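Local atomic coordinates of glycerol dehydrogenase (Bacillus coagulans, PDB entry 6CSJ), a protein that probably catalyses the NAD-dependent oxidation of glycerol and related polyols, and in this double mutant has acquired D-lactate dehydrogenase activity. Residues Val150-Thr154 with Lys155-Ser159. The protein carries 2 engineered substitutions. Residues are numbered along the deposited sequence; the frame is centred on the assembly and turned at random.
Sequences VIMDT and KVIAS
D153 caps the short helix 154-158 at its N-terminus, its OD1 accepting from the backbone N of V156 at 3.2 Å. That bond is nearly straight at the hydrogen (168°), although the donor stands above the carboxylate plane, and a weak one from K155 N reaches the same oxygen at 3.3 Å. With CG anti to the backbone N (chi1 -168°), OD1 is brought to the N-H groups at the helix start; the D153 and V156 side chains cross at about a right angle, V156 CG2 lying 3.6 Å from D153 CG. Two i to i+4 backbone bonds begin the helical pattern: I157 N donates to D153 O at 2.9 Å and A158 N to T154 O at 3.0 Å. I157 also turns its side chain back toward the strand, where bends at chi2 and chi3 bring the terminal CE methyl of M152 to 3.7 Å from I157 CD1. The carboxylate is itself fixed by hydrogen bonds from D16 N to OD1 and from L18 N to OD2, so both its oxygens are engaged. Replacing this aspartate by alanine is likely to cost V156 N its capping acceptor, and D16 N and L18 N their carboxylate oxygens. Farther along, V156 O accepts from both N and OG of S159. The whole is an Asp N-cap at a strand-to-helix junction, where strand 149-153 leaves the parallel sheet of what is probably the N-terminal, nucleotide-binding domain, as in other iron-containing alcohol dehydrogenases. That strand lies between 10-14 and 111-115; helix 228-248 packs alongside, I234 touching M152, T154 and I157 while T154 OG1 is hydrogen-bonded to E231 OE2.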
ATOM      1  N   VAL A 150      -0.676   1.823 -13.926  1.00 20.55           N
ATOM      2  CA  VAL A 150       0.330   1.721 -12.888  1.00 20.90           C
ATOM      3  C   VAL A 150       1.589   1.143 -13.549  1.00 22.62           C
ATOM      4  O   VAL A 150       1.506   0.112 -14.219  1.00 21.93           O
ATOM      5  CB  VAL A 150      -0.137   0.810 -11.738  1.00 19.69           C
ATOM      6  CG1 VAL A 150       0.927   0.724 -10.648  1.00 19.31           C
ATOM      7  CG2 VAL A 150      -1.459   1.323 -11.183  1.00 19.85           C
ATOM      8  N   ILE A 151       2.734   1.809 -13.362  1.00 20.94           N
ATOM      9  CA  ILE A 151       4.000   1.406 -13.976  1.00 21.43           C
ATOM     10  C   ILE A 151       5.066   1.158 -12.909  1.00 21.40           C
ATOM     11  O   ILE A 151       5.386   2.066 -12.148  1.00 19.05           O
ATOM     12  CB  ILE A 151       4.504   2.465 -14.987  1.00 24.28           C
ATOM     13  CG1 ILE A 151       3.524   2.544 -16.172  1.00 25.63           C
ATOM     14  CG2 ILE A 151       5.918   2.119 -15.486  1.00 23.89           C
ATOM     15  CD1 ILE A 151       3.856   3.603 -17.194  1.00 25.80           C
ATOM     16  N   MET A 152       5.621  -0.060 -12.880  1.00 21.55           N
ATOM     17  CA  MET A 152       6.628  -0.455 -11.894  1.00 22.30           C
ATOM     18  C   MET A 152       7.992  -0.650 -12.578  1.00 23.26           C
ATOM     19  O   MET A 152       8.226  -1.657 -13.261  1.00 20.60           O
ATOM     20  CB  MET A 152       6.213  -1.753 -11.175  1.00 22.50           C
ATOM     21  CG  MET A 152       4.821  -1.757 -10.565  1.00 22.23           C
ATOM     22  SD  MET A 152       4.470  -0.401  -9.427  1.00 21.93           S
ATOM     23  CE  MET A 152       5.366  -0.897  -7.954  1.00 20.64           C
ATOM     24  N   ASP A 153       8.879   0.329 -12.402  1.00 22.39           N
ATOM     25  CA  ASP A 153      10.254   0.239 -12.889  1.00 24.93           C
ATOM     26  C   ASP A 153      11.050  -0.483 -11.821  1.00 23.09           C
ATOM     27  O   ASP A 153      11.453   0.116 -10.819  1.00 25.17           O
ATOM     28  CB  ASP A 153      10.832   1.633 -13.163  1.00 31.51           C
ATOM     29  CG  ASP A 153      12.147   1.595 -13.947  1.00 33.14           C
ATOM     30  OD1 ASP A 153      13.017   0.737 -13.668  1.00 37.13           O
ATOM     31  OD2 ASP A 153      12.299   2.438 -14.853  1.00 39.02           O
ATOM     32  N   THR A 154      11.261  -1.778 -12.028  1.00 20.72           N
ATOM     33  CA  THR A 154      11.854  -2.630 -11.001  1.00 18.91           C
ATOM     34  C   THR A 154      13.315  -2.287 -10.727  1.00 20.48           C
ATOM     35  O   THR A 154      13.799  -2.508  -9.619  1.00 18.81           O
ATOM     36  CB  THR A 154      11.714  -4.113 -11.367  1.00 18.47           C
ATOM     37  OG1 THR A 154      12.299  -4.356 -12.643  1.00 20.83           O
ATOM     38  CG2 THR A 154      10.253  -4.481 -11.425  1.00 21.92           C
ATOM     39  N   LYS A 155      14.004  -1.728 -11.724  1.00 23.92           N
ATOM     40  CA  LYS A 155      15.379  -1.273 -11.560  1.00 28.11           C
ATOM     41  C   LYS A 155      15.442  -0.077 -10.620  1.00 26.44           C
ATOM     42  O   LYS A 155      16.256  -0.049  -9.709  1.00 31.20           O
ATOM     43  CB  LYS A 155      15.991  -0.904 -12.917  1.00 36.74           C
ATOM     44  CG  LYS A 155      17.489  -0.653 -12.888  1.00 42.50           C
ATOM     45  CD  LYS A 155      17.950   0.146 -14.110  1.00 44.55           C
ATOM     46  CE  LYS A 155      19.461   0.151 -14.216  1.00 45.64           C
ATOM     47  NZ  LYS A 155      19.903   0.435 -15.609  1.00 46.69           N
ATOM     48  N   VAL A 156      14.574   0.906 -10.837  1.00 28.96           N
ATOM     49  CA  VAL A 156      14.487   2.057  -9.935  1.00 27.93           C
ATOM     50  C   VAL A 156      14.064   1.608  -8.534  1.00 28.67           C
ATOM     51  O   VAL A 156      14.677   2.028  -7.553  1.00 29.45           O
ATOM     52  CB  VAL A 156      13.538   3.147 -10.478  1.00 31.18           C
ATOM     53  CG1 VAL A 156      13.291   4.236  -9.432  1.00 33.91           C
ATOM     54  CG2 VAL A 156      14.106   3.746 -11.759  1.00 28.87           C
ATOM     55  N   ILE A 157      13.057   0.735  -8.454  1.00 24.73           N
ATOM     56  CA  ILE A 157      12.530   0.255  -7.164  1.00 24.47           C
ATOM     57  C   ILE A 157      13.578  -0.489  -6.332  1.00 23.35           C
ATOM     58  O   ILE A 157      13.643  -0.310  -5.109  1.00 20.69           O
ATOM     59  CB  ILE A 157      11.263  -0.621  -7.350  1.00 22.78           C
ATOM     60  CG1 ILE A 157      10.097   0.247  -7.844  1.00 21.84           C
ATOM     61  CG2 ILE A 157      10.864  -1.342  -6.057  1.00 21.01           C
ATOM     62  CD1 ILE A 157       9.029  -0.529  -8.573  1.00 24.09           C
ATOM     63  N   ALA A 158      14.397  -1.300  -6.993  1.00 22.61           N
ATOM     64  CA  ALA A 158      15.447  -2.043  -6.304  1.00 27.15           C
ATOM     65  C   ALA A 158      16.525  -1.141  -5.677  1.00 27.27           C
ATOM     66  O   ALA A 158      17.196  -1.565  -4.743  1.00 27.88           O
ATOM     67  CB  ALA A 158      16.084  -3.067  -7.245  1.00 29.78           C
ATOM     68  N   SER A 159      16.696   0.087  -6.174  1.00 24.66           N
ATOM     69  CA  SER A 159      17.640   1.046  -5.561  1.00 26.51           C
ATOM     70  C   SER A 159      17.183   1.592  -4.188  1.00 25.02           C
ATOM     71  O   SER A 159      18.002   2.147  -3.447  1.00 23.12           O
ATOM     72  CB  SER A 159      17.963   2.212  -6.502  1.00 27.10           C
ATOM     73  OG  SER A 159      17.015   3.259  -6.380  1.00 27.50           O
TER